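PDB 6EUD: ATP-dependent RNA helicase HrpB from Escherichia coli, which catalyses the hydrolysis of ATP to ADP and phosphate and belongs to the DEAH/RHA group of RNA helicases. Local coordinates for residues R297-D302 with T308-Q313; A444-P449 with I536-L541; A318-R323 with E345-Q350; Q197-A202 with V291-E296; Y513-A516 with G520-L523. All coordinates share one frame; numbering follows the deposited sequence. Where two conformers were deposited one is given.

Interaction 1: R297-D302 with T308-Q313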
# COMPACT_ATOMS: atom_id res chain seq x y z
N ARG A 297 16.14 -6.62 1.45
CA ARG A 297 14.97 -7.43 1.14
C ARG A 297 13.78 -6.97 1.99
O ARG A 297 13.81 -7.12 3.21
CB ARG A 297 15.28 -8.91 1.37
CG ARG A 297 14.13 -9.84 1.13
CD ARG A 297 14.64 -11.23 0.75
NE ARG A 297 15.36 -11.19 -0.53
CZ ARG A 297 16.55 -11.76 -0.74
NH1 ARG A 297 17.15 -12.42 0.25
NH2 ARG A 297 17.13 -11.68 -1.93
N VAL A 298 12.75 -6.42 1.35
CA VAL A 298 11.58 -5.93 2.09
C VAL A 298 10.25 -6.54 1.63
O VAL A 298 10.09 -6.92 0.47
CB VAL A 298 11.44 -4.38 2.01
CG1 VAL A 298 12.56 -3.70 2.78
CG2 VAL A 298 11.42 -3.90 0.57
N ALA A 299 9.31 -6.61 2.57
CA ALA A 299 7.94 -7.04 2.33
C ALA A 299 7.18 -5.96 1.58
O ALA A 299 7.19 -4.80 1.97
CB ALA A 299 7.24 -7.35 3.63
N ARG A 300 6.53 -6.34 0.48
CA ARG A 300 5.76 -5.38 -0.28
C ARG A 300 4.32 -5.87 -0.53
O ARG A 300 4.09 -6.95 -1.10
CB ARG A 300 6.45 -5.07 -1.61
CG ARG A 300 5.58 -4.30 -2.57
CD ARG A 300 6.42 -3.42 -3.48
NE ARG A 300 7.17 -2.42 -2.72
CZ ARG A 300 8.01 -1.55 -3.27
NH1 ARG A 300 8.21 -1.56 -4.58
NH2 ARG A 300 8.64 -0.67 -2.51
N PHE A 301 3.36 -5.06 -0.10
CA PHE A 301 1.96 -5.35 -0.34
C PHE A 301 1.59 -4.93 -1.75
O PHE A 301 1.90 -3.82 -2.18
CB PHE A 301 1.07 -4.64 0.67
CG PHE A 301 -0.40 -4.77 0.39
CD1 PHE A 301 -1.04 -5.99 0.57
CD2 PHE A 301 -1.14 -3.69 -0.03
CE1 PHE A 301 -2.40 -6.13 0.31
CE2 PHE A 301 -2.50 -3.82 -0.29
CZ PHE A 301 -3.13 -5.05 -0.10
N ASP A 302 0.92 -5.84 -2.47
CA ASP A 302 0.39 -5.59 -3.81
C ASP A 302 -1.13 -5.48 -3.77
O ASP A 302 -1.82 -6.50 -3.69
CB ASP A 302 0.83 -6.72 -4.76
CG ASP A 302 0.43 -6.47 -6.22
OD1 ASP A 302 -0.30 -5.49 -6.51
OD2 ASP A 302 0.85 -7.28 -7.08
N THR A 308 1.33 -10.13 -0.16
CA THR A 308 2.56 -9.51 0.27
C THR A 308 3.72 -10.37 -0.22
O THR A 308 3.75 -11.58 -0.03
CB THR A 308 2.61 -9.36 1.79
OG1 THR A 308 1.47 -8.60 2.22
CG2 THR A 308 3.91 -8.64 2.23
N ARG A 309 4.68 -9.72 -0.89
CA ARG A 309 5.87 -10.41 -1.38
C ARG A 309 7.14 -9.85 -0.75
O ARG A 309 7.13 -8.74 -0.21
CB ARG A 309 5.95 -10.31 -2.90
CG ARG A 309 5.59 -8.94 -3.41
CD ARG A 309 5.75 -8.86 -4.90
NE ARG A 309 5.24 -7.60 -5.44
CZ ARG A 309 5.95 -6.80 -6.22
NH1 ARG A 309 7.18 -7.13 -6.56
NH2 ARG A 309 5.42 -5.66 -6.68
N LEU A 310 8.20 -10.65 -0.77
CA LEU A 310 9.54 -10.17 -0.47
C LEU A 310 10.20 -9.70 -1.75
O LEU A 310 10.45 -10.50 -2.64
CB LEU A 310 10.40 -11.27 0.16
CG LEU A 310 10.10 -11.55 1.63
CD1 LEU A 310 11.13 -12.52 2.20
CD2 LEU A 310 10.07 -10.25 2.43
N ILE A 311 10.44 -8.39 -1.85
CA ILE A 311 11.25 -7.87 -2.95
C ILE A 311 12.65 -7.45 -2.47
O ILE A 311 12.91 -7.27 -1.27
CB ILE A 311 10.58 -6.67 -3.64
CG1 ILE A 311 10.67 -5.41 -2.78
CG2 ILE A 311 9.14 -6.99 -3.97
CD1 ILE A 311 10.29 -4.14 -3.53
N THR A 312 13.56 -7.34 -3.43
CA THR A 312 14.88 -6.83 -3.16
C THR A 312 14.95 -5.46 -3.80
O THR A 312 14.46 -5.27 -4.92
CB THR A 312 15.98 -7.76 -3.70
OG1 THR A 312 15.90 -9.02 -3.01
CG2 THR A 312 17.36 -7.16 -3.46
N GLN A 313 15.51 -4.51 -3.07
CA GLN A 313 15.61 -3.14 -3.56
C GLN A 313 16.84 -2.41 -3.02
O GLN A 313 17.47 -2.86 -2.05
CB GLN A 313 14.36 -2.35 -3.20
CG GLN A 313 14.15 -2.21 -1.70
CD GLN A 313 12.98 -1.31 -1.37
OE1 GLN A 313 12.11 -1.07 -2.21
NE2 GLN A 313 12.95 -0.80 -0.15

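Interaction 2: A444-P449 with I536-L541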
# COMPACT_ATOMS: atom_id res chain seq x y z
N ALA A 444 -3.97 -21.47 13.25
CA ALA A 444 -2.66 -21.60 13.87
C ALA A 444 -1.65 -22.04 12.80
O ALA A 444 -0.52 -21.56 12.76
CB ALA A 444 -2.70 -22.58 15.04
N ILE A 445 -2.08 -22.91 11.90
CA ILE A 445 -1.25 -23.33 10.77
C ILE A 445 -0.86 -22.17 9.85
O ILE A 445 0.31 -21.98 9.55
CB ILE A 445 -1.96 -24.41 9.94
CG1 ILE A 445 -2.15 -25.66 10.78
CG2 ILE A 445 -1.14 -24.72 8.68
CD1 ILE A 445 -2.93 -26.73 10.09
N LEU A 446 -1.85 -21.40 9.38
CA LEU A 446 -1.56 -20.29 8.46
C LEU A 446 -0.67 -19.19 9.09
O LEU A 446 0.08 -18.53 8.38
CB LEU A 446 -2.88 -19.70 7.93
CG LEU A 446 -3.64 -20.70 7.04
CD1 LEU A 446 -5.02 -20.20 6.59
CD2 LEU A 446 -2.79 -21.06 5.83
N GLU A 447 -0.74 -19.03 10.41
CA GLU A 447 0.15 -18.12 11.15
C GLU A 447 1.60 -18.61 11.26
O GLU A 447 2.54 -17.82 11.32
CB GLU A 447 -0.39 -17.88 12.57
CG GLU A 447 -1.58 -16.97 12.65
CD GLU A 447 -2.12 -16.79 14.07
OE1 GLU A 447 -1.60 -17.38 15.06
OE2 GLU A 447 -3.10 -16.02 14.18
N GLU A 448 1.77 -19.93 11.36
CA GLU A 448 3.08 -20.55 11.50
C GLU A 448 3.13 -21.78 10.62
O GLU A 448 3.02 -22.91 11.11
CB GLU A 448 3.38 -20.92 12.95
CG GLU A 448 4.80 -20.60 13.36
CD GLU A 448 5.06 -19.10 13.41
OE1 GLU A 448 4.25 -18.38 14.04
OE2 GLU A 448 6.06 -18.64 12.81
N PRO A 449 3.25 -21.57 9.29
CA PRO A 449 3.19 -22.62 8.27
C PRO A 449 4.25 -23.69 8.50
O PRO A 449 5.31 -23.38 9.04
CB PRO A 449 3.46 -21.86 6.96
CG PRO A 449 3.11 -20.43 7.26
CD PRO A 449 3.49 -20.24 8.70
N ILE A 536 -8.53 -24.18 -2.89
CA ILE A 536 -8.50 -22.90 -2.20
C ILE A 536 -7.06 -22.73 -1.73
O ILE A 536 -6.56 -23.60 -1.03
CB ILE A 536 -9.45 -22.82 -0.99
CG1 ILE A 536 -10.87 -23.25 -1.37
CG2 ILE A 536 -9.48 -21.40 -0.47
CD1 ILE A 536 -11.83 -23.17 -0.26
N ALA A 537 -6.40 -21.67 -2.15
CA ALA A 537 -4.99 -21.49 -1.81
C ALA A 537 -4.78 -20.27 -0.93
O ALA A 537 -4.47 -19.19 -1.42
CB ALA A 537 -4.14 -21.37 -3.08
N PRO A 538 -4.93 -20.45 0.39
CA PRO A 538 -4.77 -19.31 1.30
C PRO A 538 -3.34 -18.76 1.34
O PRO A 538 -3.18 -17.55 1.49
CB PRO A 538 -5.20 -19.88 2.66
CG PRO A 538 -5.07 -21.32 2.53
CD PRO A 538 -5.38 -21.65 1.11
N LEU A 539 -2.33 -19.61 1.21
CA LEU A 539 -0.95 -19.16 1.31
C LEU A 539 -0.23 -19.15 -0.06
O LEU A 539 -0.08 -20.19 -0.71
CB LEU A 539 -0.18 -20.04 2.29
CG LEU A 539 1.05 -19.43 2.96
CD1 LEU A 539 0.68 -18.14 3.65
CD2 LEU A 539 1.62 -20.42 3.94
N LEU A 540 0.21 -17.96 -0.46
CA LEU A 540 0.75 -17.73 -1.80
C LEU A 540 2.02 -16.91 -1.80
O LEU A 540 2.08 -15.83 -1.18
CB LEU A 540 -0.28 -17.01 -2.67
CG LEU A 540 -1.58 -17.74 -2.95
CD1 LEU A 540 -2.71 -16.75 -3.15
CD2 LEU A 540 -1.38 -18.60 -4.18
N LEU A 541 3.03 -17.38 -2.54
CA LEU A 541 4.28 -16.65 -2.70
C LEU A 541 4.39 -16.00 -4.08
O LEU A 541 4.69 -16.67 -5.07
CB LEU A 541 5.48 -17.57 -2.45
CG LEU A 541 6.85 -16.92 -2.62
CD1 LEU A 541 6.98 -15.64 -1.78
CD2 LEU A 541 7.97 -17.90 -2.28

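Interaction 3: A318-R323 with E345-Q350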
# COMPACT_ATOMS: atom_id res chain seq x y z
N ALA A 318 20.45 7.08 3.87
CA ALA A 318 20.60 7.07 5.32
C ALA A 318 21.11 5.71 5.82
O ALA A 318 21.99 5.65 6.68
CB ALA A 318 19.28 7.44 6.01
N SER A 319 20.60 4.61 5.27
CA SER A 319 21.10 3.33 5.76
C SER A 319 22.45 2.95 5.15
O SER A 319 23.24 2.26 5.79
CB SER A 319 20.08 2.21 5.53
OG SER A 319 19.28 2.47 4.41
N MET A 320 22.74 3.42 3.95
CA MET A 320 24.09 3.21 3.43
C MET A 320 25.10 3.92 4.34
O MET A 320 26.19 3.40 4.64
CB MET A 320 24.20 3.72 2.00
CG MET A 320 23.73 2.69 0.95
SD MET A 320 24.16 3.15 -0.74
CE MET A 320 23.14 4.62 -0.93
N THR A 321 24.71 5.09 4.82
CA THR A 321 25.55 5.86 5.74
C THR A 321 25.61 5.19 7.11
O THR A 321 26.67 5.12 7.73
CB THR A 321 25.04 7.31 5.86
OG1 THR A 321 25.24 7.97 4.61
CG2 THR A 321 25.78 8.06 6.92
N GLN A 322 24.48 4.67 7.58
CA GLN A 322 24.48 3.94 8.84
C GLN A 322 25.39 2.69 8.73
O GLN A 322 26.15 2.39 9.64
CB GLN A 322 23.07 3.57 9.25
CG GLN A 322 22.96 2.80 10.54
CD GLN A 322 23.23 3.63 11.78
OE1 GLN A 322 23.08 4.85 11.77
NE2 GLN A 322 23.64 2.96 12.86
N ARG A 323 25.33 2.02 7.58
CA ARG A 323 26.16 0.84 7.33
C ARG A 323 27.64 1.19 7.29
O ARG A 323 28.47 0.46 7.81
CB ARG A 323 25.77 0.17 6.02
CG ARG A 323 24.50 -0.58 6.11
CD ARG A 323 24.06 -1.14 4.76
NE ARG A 323 22.76 -1.80 4.93
CZ ARG A 323 22.22 -2.64 4.07
NH1 ARG A 323 22.85 -2.96 2.95
NH2 ARG A 323 21.04 -3.19 4.34
N GLU A 345 24.01 8.45 -5.09
CA GLU A 345 23.57 9.83 -4.94
C GLU A 345 22.11 10.03 -5.32
O GLU A 345 21.51 11.02 -4.92
CB GLU A 345 24.45 10.75 -5.79
CG GLU A 345 25.88 10.82 -5.26
CD GLU A 345 26.86 11.55 -6.17
OE1 GLU A 345 26.52 11.80 -7.35
OE2 GLU A 345 27.98 11.86 -5.70
N ARG A 346 21.54 9.10 -6.07
CA ARG A 346 20.15 9.21 -6.53
C ARG A 346 19.24 8.26 -5.75
O ARG A 346 18.04 8.24 -5.98
CB ARG A 346 20.03 8.93 -8.03
CG ARG A 346 20.74 9.95 -8.92
CD ARG A 346 20.37 9.78 -10.41
NE ARG A 346 20.98 8.59 -11.02
CZ ARG A 346 22.10 8.61 -11.75
NH1 ARG A 346 22.76 9.75 -11.94
NH2 ARG A 346 22.57 7.49 -12.28
N ALA A 347 19.81 7.47 -4.85
CA ALA A 347 18.99 6.61 -4.01
C ALA A 347 18.12 7.50 -3.14
O ALA A 347 18.49 8.64 -2.85
CB ALA A 347 19.88 5.65 -3.13
N ALA A 348 16.95 6.98 -2.74
CA ALA A 348 16.10 7.65 -1.76
C ALA A 348 16.95 8.10 -0.55
O ALA A 348 17.89 7.41 -0.15
CB ALA A 348 14.95 6.70 -1.30
N ALA A 349 16.62 9.26 -0.00
CA ALA A 349 17.36 9.80 1.13
C ALA A 349 17.15 8.94 2.36
O ALA A 349 18.09 8.68 3.12
CB ALA A 349 16.93 11.24 1.42
N GLN A 350 15.91 8.50 2.54
CA GLN A 350 15.46 7.78 3.73
C GLN A 350 14.84 6.44 3.37
O GLN A 350 14.40 6.24 2.23
CB GLN A 350 14.44 8.62 4.52
CG GLN A 350 14.93 10.00 4.95
CD GLN A 350 16.10 9.93 5.92
OE1 GLN A 350 16.21 8.97 6.70
NE2 GLN A 350 16.98 10.94 5.89

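Interaction 4: Q197-A202 with V291-E296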
# COMPACT_ATOMS: atom_id res chain seq x y z
N GLN A 197 28.63 -10.90 -14.33
CA GLN A 197 29.00 -11.74 -13.20
C GLN A 197 27.78 -12.01 -12.32
O GLN A 197 26.93 -11.14 -12.18
CB GLN A 197 30.11 -11.09 -12.35
CG GLN A 197 31.50 -11.09 -12.98
CD GLN A 197 32.57 -10.54 -12.05
OE1 GLN A 197 32.30 -10.18 -10.91
NE2 GLN A 197 33.81 -10.49 -12.53
N ARG A 198 27.71 -13.21 -11.73
CA ARG A 198 26.69 -13.50 -10.73
C ARG A 198 26.85 -12.56 -9.54
O ARG A 198 27.93 -12.03 -9.30
CB ARG A 198 26.78 -14.95 -10.26
CG ARG A 198 26.81 -15.96 -11.38
CD ARG A 198 26.93 -17.37 -10.85
NE ARG A 198 25.75 -17.73 -10.09
CZ ARG A 198 25.78 -18.26 -8.88
NH1 ARG A 198 26.96 -18.50 -8.32
NH2 ARG A 198 24.65 -18.56 -8.23
N PHE A 199 25.77 -12.34 -8.78
CA PHE A 199 25.87 -11.52 -7.58
C PHE A 199 26.91 -12.09 -6.59
O PHE A 199 27.81 -11.37 -6.17
CB PHE A 199 24.49 -11.38 -6.92
CG PHE A 199 24.49 -10.57 -5.64
CD1 PHE A 199 24.52 -9.17 -5.69
CD2 PHE A 199 24.46 -11.20 -4.40
CE1 PHE A 199 24.52 -8.41 -4.52
CE2 PHE A 199 24.45 -10.45 -3.21
CZ PHE A 199 24.48 -9.05 -3.28
N ASP A 200 26.80 -13.38 -6.25
CA ASP A 200 27.65 -13.95 -5.21
C ASP A 200 29.14 -13.96 -5.60
O ASP A 200 29.99 -13.67 -4.75
CB ASP A 200 27.19 -15.37 -4.82
CG ASP A 200 27.20 -16.36 -5.99
OD1 ASP A 200 27.63 -16.01 -7.12
OD2 ASP A 200 26.80 -17.52 -5.78
N ASP A 201 29.45 -14.25 -6.86
CA ASP A 201 30.83 -14.15 -7.34
C ASP A 201 31.35 -12.72 -7.28
O ASP A 201 32.48 -12.47 -6.85
CB ASP A 201 30.95 -14.64 -8.78
CG ASP A 201 30.83 -16.15 -8.90
OD1 ASP A 201 31.14 -16.86 -7.91
OD2 ASP A 201 30.43 -16.63 -9.98
N ALA A 202 30.52 -11.78 -7.73
CA ALA A 202 30.93 -10.40 -7.79
C ALA A 202 31.21 -9.89 -6.37
O ALA A 202 32.22 -9.23 -6.15
CB ALA A 202 29.86 -9.55 -8.49
N VAL A 291 31.75 -3.86 3.71
CA VAL A 291 31.35 -4.01 2.33
C VAL A 291 29.85 -4.08 2.31
O VAL A 291 29.24 -4.95 2.93
CB VAL A 291 31.99 -5.25 1.64
CG1 VAL A 291 31.45 -5.38 0.21
CG2 VAL A 291 33.52 -5.15 1.65
N ASP A 292 29.25 -3.14 1.60
CA ASP A 292 27.82 -2.95 1.57
C ASP A 292 27.27 -3.22 0.15
O ASP A 292 27.55 -2.45 -0.80
CB ASP A 292 27.47 -1.53 2.04
CG ASP A 292 26.01 -1.17 1.83
OD1 ASP A 292 25.15 -2.07 1.92
OD2 ASP A 292 25.73 0.02 1.57
N CYS A 293 26.51 -4.31 0.01
CA CYS A 293 25.95 -4.66 -1.30
C CYS A 293 24.88 -3.64 -1.73
O CYS A 293 24.47 -3.63 -2.88
CB CYS A 293 25.34 -6.08 -1.28
SG CYS A 293 23.76 -6.26 -0.43
N ALA A 294 24.43 -2.82 -0.78
CA ALA A 294 23.42 -1.77 -0.97
C ALA A 294 22.05 -2.28 -1.42
O ALA A 294 21.28 -1.53 -2.02
CB ALA A 294 23.91 -0.72 -1.96
N GLN A 295 21.74 -3.54 -1.10
CA GLN A 295 20.46 -4.14 -1.47
C GLN A 295 19.75 -4.78 -0.29
O GLN A 295 20.31 -5.65 0.37
CB GLN A 295 20.65 -5.15 -2.59
CG GLN A 295 20.89 -4.42 -3.89
CD GLN A 295 21.11 -5.33 -5.05
OE1 GLN A 295 21.09 -6.55 -4.91
NE2 GLN A 295 21.34 -4.73 -6.23
N GLU A 296 18.53 -4.33 -0.04
CA GLU A 296 17.68 -4.80 1.05
C GLU A 296 16.65 -5.79 0.54
O GLU A 296 16.30 -5.79 -0.64
CB GLU A 296 16.94 -3.62 1.70
CG GLU A 296 17.48 -3.14 3.04
CD GLU A 296 16.86 -1.82 3.47
OE1 GLU A 296 15.98 -1.31 2.73
OE2 GLU A 296 17.26 -1.27 4.52

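Interaction 5: Y513-A516 with G520-L523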
# COMPACT_ATOMS: atom_id res chain seq x y z
N TYR A 513 -2.88 -22.47 -12.45
CA TYR A 513 -4.15 -22.09 -11.88
C TYR A 513 -4.43 -20.60 -12.06
O TYR A 513 -3.51 -19.78 -12.13
CB TYR A 513 -4.18 -22.45 -10.38
CG TYR A 513 -4.23 -23.94 -10.13
CD1 TYR A 513 -5.45 -24.61 -10.10
CD2 TYR A 513 -3.06 -24.68 -9.91
CE1 TYR A 513 -5.52 -25.96 -9.87
CE2 TYR A 513 -3.13 -26.05 -9.68
CZ TYR A 513 -4.36 -26.68 -9.67
OH TYR A 513 -4.46 -28.03 -9.44
N GLN A 514 -5.70 -20.25 -12.14
CA GLN A 514 -6.09 -18.85 -12.00
C GLN A 514 -6.91 -18.67 -10.72
O GLN A 514 -7.81 -19.48 -10.42
CB GLN A 514 -6.89 -18.37 -13.22
CG GLN A 514 -7.26 -16.91 -13.15
CD GLN A 514 -7.98 -16.41 -14.39
OE1 GLN A 514 -8.89 -17.07 -14.92
NE2 GLN A 514 -7.57 -15.24 -14.87
N LEU A 515 -6.61 -17.62 -9.97
CA LEU A 515 -7.37 -17.35 -8.74
C LEU A 515 -8.63 -16.54 -9.06
O LEU A 515 -8.72 -15.91 -10.12
CB LEU A 515 -6.52 -16.61 -7.71
CG LEU A 515 -5.21 -17.28 -7.27
CD1 LEU A 515 -4.60 -16.51 -6.13
CD2 LEU A 515 -5.41 -18.73 -6.87
N ALA A 516 -9.60 -16.56 -8.15
CA ALA A 516 -10.85 -15.82 -8.34
C ALA A 516 -10.62 -14.32 -8.55
O ALA A 516 -11.45 -13.63 -9.15
CB ALA A 516 -11.80 -16.05 -7.16
N GLY A 520 -2.64 -15.26 -11.58
CA GLY A 520 -2.13 -16.59 -11.85
C GLY A 520 -1.42 -17.22 -10.66
O GLY A 520 -0.62 -16.58 -9.97
N ALA A 521 -1.72 -18.49 -10.43
CA ALA A 521 -1.14 -19.23 -9.32
C ALA A 521 -0.52 -20.51 -9.84
O ALA A 521 -1.14 -21.24 -10.63
CB ALA A 521 -2.19 -19.52 -8.25
N MET A 522 0.69 -20.81 -9.38
CA MET A 522 1.42 -21.94 -9.89
C MET A 522 1.69 -23.00 -8.84
O MET A 522 2.16 -22.70 -7.74
CB MET A 522 2.74 -21.49 -10.50
CG MET A 522 2.56 -20.55 -11.68
SD MET A 522 1.57 -21.27 -12.99
CE MET A 522 2.62 -22.60 -13.57
N LEU A 523 1.42 -24.24 -9.21
CA LEU A 523 1.85 -25.37 -8.40
C LEU A 523 2.73 -26.30 -9.24
O LEU A 523 2.59 -26.37 -10.47
CB LEU A 523 0.62 -26.09 -7.85
CG LEU A 523 0.77 -26.95 -6.60
CD1 LEU A 523 1.31 -26.11 -5.45
CD2 LEU A 523 -0.59 -27.51 -6.26

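Interaction 1: R297-D302 with T308-Q313
Arg297 faces Thr312 as a non-hydrogen-bonded antiparallel pair, on the hairpin of strands 287-302 and 307-314. CG stands opposite the backbone N (chi1 178°) and the chain then bends at CD, which turns the guanidinium to the Thr312 hydroxyl. Arg297 NH2 donates to Thr312 OG1 at 3.1 Å, with the oxygen 26° out of the guanidinium plane; NE adds a weak bond to the same oxygen. Arg297 NH1 has a stronger partner in Glu227, through a salt bridge. A leucine at this position would probably leave Thr312 OG1 without its donors and Glu227 without its ion-pair mate. Val298 is hydrogen-bonded both ways with Ile311: Val298 N to Ile311 O and Ile311 N to Val298 O are each 2.8 Å. Its CG2 lies 3.5 Å from Gln313 NE2, whose side chain runs across it at about a right angle. Ala299 CB, on the same sheet face as Arg297, meets Thr308 CG2 at 3.8 Å. Arg300 and Arg309 form a second hydrogen-bonded pair, with Arg300 N 2.6 Å from Arg309 O. On the face of Val298, Ile311 CD1 sits over the centre of the Arg300 guanidinium, 3.5 Å from CZ. The two arginine side chains run alongside each other with their guanidinium planes 87° apart. At Phe301 the Thr308 hydroxyl OG1 comes to the ring edge. The hairpin is consistent with the one between motifs V and VI in the second RecA-like domain of DEAH/RHA helicases. Its backbone bonds set the register, and the Ile311 methyl probably limits how the Arg300 guanidinium can turn.

Interaction 2: A444-P449 with I536-L541
Pro449 and Leu539 make the closer of two apolar touches between the end of helix 433-447 and strand 534-542. The helix belongs to the helical part after the second RecA-like domain. The strand lies in a beta sheet that is probably the OB-like domain, as in DEAH/RHA relatives.

The packed part is Leu446 on Pro538. Both methyls of Leu446 rest against the CB-CG edge of the Pro538 ring: Leu446 CD1 lies 3.9 Å from Pro538 CB, and Leu446 CD2 lies 4.0 Å from Pro538 CG. Pro538 is buried, and Phe499 packs on it as well; Leu446 also rests on Leu423 of helix 421-429.

The Pro449 end is more open, for it adjoins the exposed Glu448. Pro449 CG is 3.6 Å from Leu539 CD2. The proline ring and the leucine branch meet at about a right angle, and Leu539 CD2 alone makes the touch. Leu539 CG is turned opposite its backbone N (chi1 -155°), and this sends the CD2 branch to the proline. Glu448 N still bonds Ala444 O at 3.1 Å, before the chain swings into Pro449. The Glu448 carbonyl O is held by Trp468 NE1.

The CA atoms of Leu446 and Leu539 are 7.3 Å apart, so side chains bridge the gap. Only carbon meets carbon here, over a modest area. It implies a small hydrophobic seam that depends on shape rather than on fixed polar geometry.

Interaction 3: A318-R323 with E345-Q350
Two flat groups of the 345-350 segment, the Ala349 peptide carbonyl and the Gln350 side-chain amide, meet Ala318 near the start of helix 317-325. The Ala349 carbonyl takes the backbone N-H of Ala318. Ala318 N to Ala349 O measures 2.9 Å. The donor is tilted 28° from the carbonyl plane. Ala318 CB approaches the Gln350 amide obliquely from above its plane, with OE1 3.5 Å from Ala318 CB and its CD 4.0 Å away. That oxygen makes van der Waals contact with the methyl. The glutamine starts away from the helix and is bent back at its second torsion (chi2 -64°), which brings the amide over to Ala318. Ala318 CB also lies 3.4 Å from Ala349 O, so both carbonyl oxygens lie against this methyl.

A second touch lies further along. Met320 CE approaches Ala347 CB at 4.1 Å. The methionine chain bends at its third torsion (chi3 -66°), and the methyl is thereby turned to the alanine. It is a light apolar contact from a buried methionine, whose side chain also rests on Asp292 and Ala294 of strand 287-302. Between the two touches, Gln317 grips the loop as well: its NE2 bonds Ala347 O, and its backbone bonds Ala348.

Here a loop is latched to the first turn of a helix by backbone bonds. Helicase motif VI (QRAGRAGR) begins in this helix at Gln322 and runs on past its end. Arg323 there forms salt bridges with Asp292 and Glu279. The arrangement thus belongs to the second RecA-like domain of a superfamily 2 helicase.

Interaction 4: Q197-A202 with V291-E296
The RecA-like alpha/beta domain of the helicase C-terminal region is where this contact lies: Phe199, in the first turn of helix 199-213, meets Cys293 and Gln295 at the break in strand 287-302. The ring comes edge first. Phe199 CZ is 3.7 Å from Cys293 CB, which sits near the ring plane. Cys293 SG is also at the edge, 5.4 Å from the centroid of the Phe199 ring, a sulfur-aromatic contact. CG of the phenylalanine is set opposite its backbone N (chi1 179°), and this extends the ring from the helix to the strand. Gln295 OE1 lies 3.9 Å from Phe199 CE1. Its amide is only 10° off parallel to the ring, and the two side chains slide past each other in opposite directions. The ring also touches Glu227 of helix 225-236, and Cys293 touches Pro223.

The turn that places Cys293 is held from within. Asp292 OD1 accepts from Ala294 N at 2.9 Å, an Asx turn. A serine in place of Phe199 would probably open a gap beside Cys293 and leave the Gln295 amide without its ring neighbour.

Contacts of this kind, with a helix laid against the strands of a mainly parallel sheet, are the basic packing of RecA-like P-loop NTPase domains. Here a single ring at the helix start packs on the break in strand 287-302.

Interaction 5: Y513-A516 with G520-L523
Leu515 turns CG to the side of its own backbone N (chi1 -57°), and this brings CD2 to Ala521 on the neighbouring strand. A like turn in Tyr513 (chi1 -70°) sets the ring edge by Ala521 O and CE2 by Leu523. Leu515 CD2 lies 3.6 Å from Ala521 CB, and Tyr513 CB lies 4.1 Å from the same methyl. The alanine is thus touched by two side chains of one strand. Tyr513 and Ala521 are also a hydrogen-bonded antiparallel pair. Tyr513 N to Ala521 O and Ala521 N to Tyr513 O are both 2.8 Å. In the second bond the N-H...O angle is 179°, although the donor stands above the carbonyl plane of Tyr513. Tyr513 CE2 meets Leu523 CB at 4.2 Å, an oblique approach. The phenol end is used outside the hairpin: OH bonds His532 O. Gly520 CA makes a CA-H...O contact to Tyr513 O at 3.5 Å.

The pair closes a short hairpin in the mixed sheet with strands 503-506, 534-542 and 548-552, probably the OB-like domain, as in DEAH/RHA relatives. Ile551 packs on Tyr513, Ala521 and Leu523. The chemistry is that of a buried hydrophobic cluster, in which the tyrosine hydroxyl is satisfied by a carbonyl.

From the N terminus, interaction 4 comes first: it joins 197-202 to 291-296 and closes a long loop. Interaction 1 follows at once on the same strand, as a short hairpin. The two touch, with Gln313 O 2.7 Å from Glu296 N. Interaction 3 then closes a loop of some twenty residues and reaches back to interaction 4 through the salt bridge of Arg323 and Asp292. These three lie in the second RecA-like domain. Interaction 2 spans 444 to 541 further on, and attaches helix 433-447 to a sheet through strand 534-542. Interaction 5 falls within that span and pairs strands 512-515 and 520-522 of the same sheet; Leu540 packs on Leu515 between them. None of the loops cross.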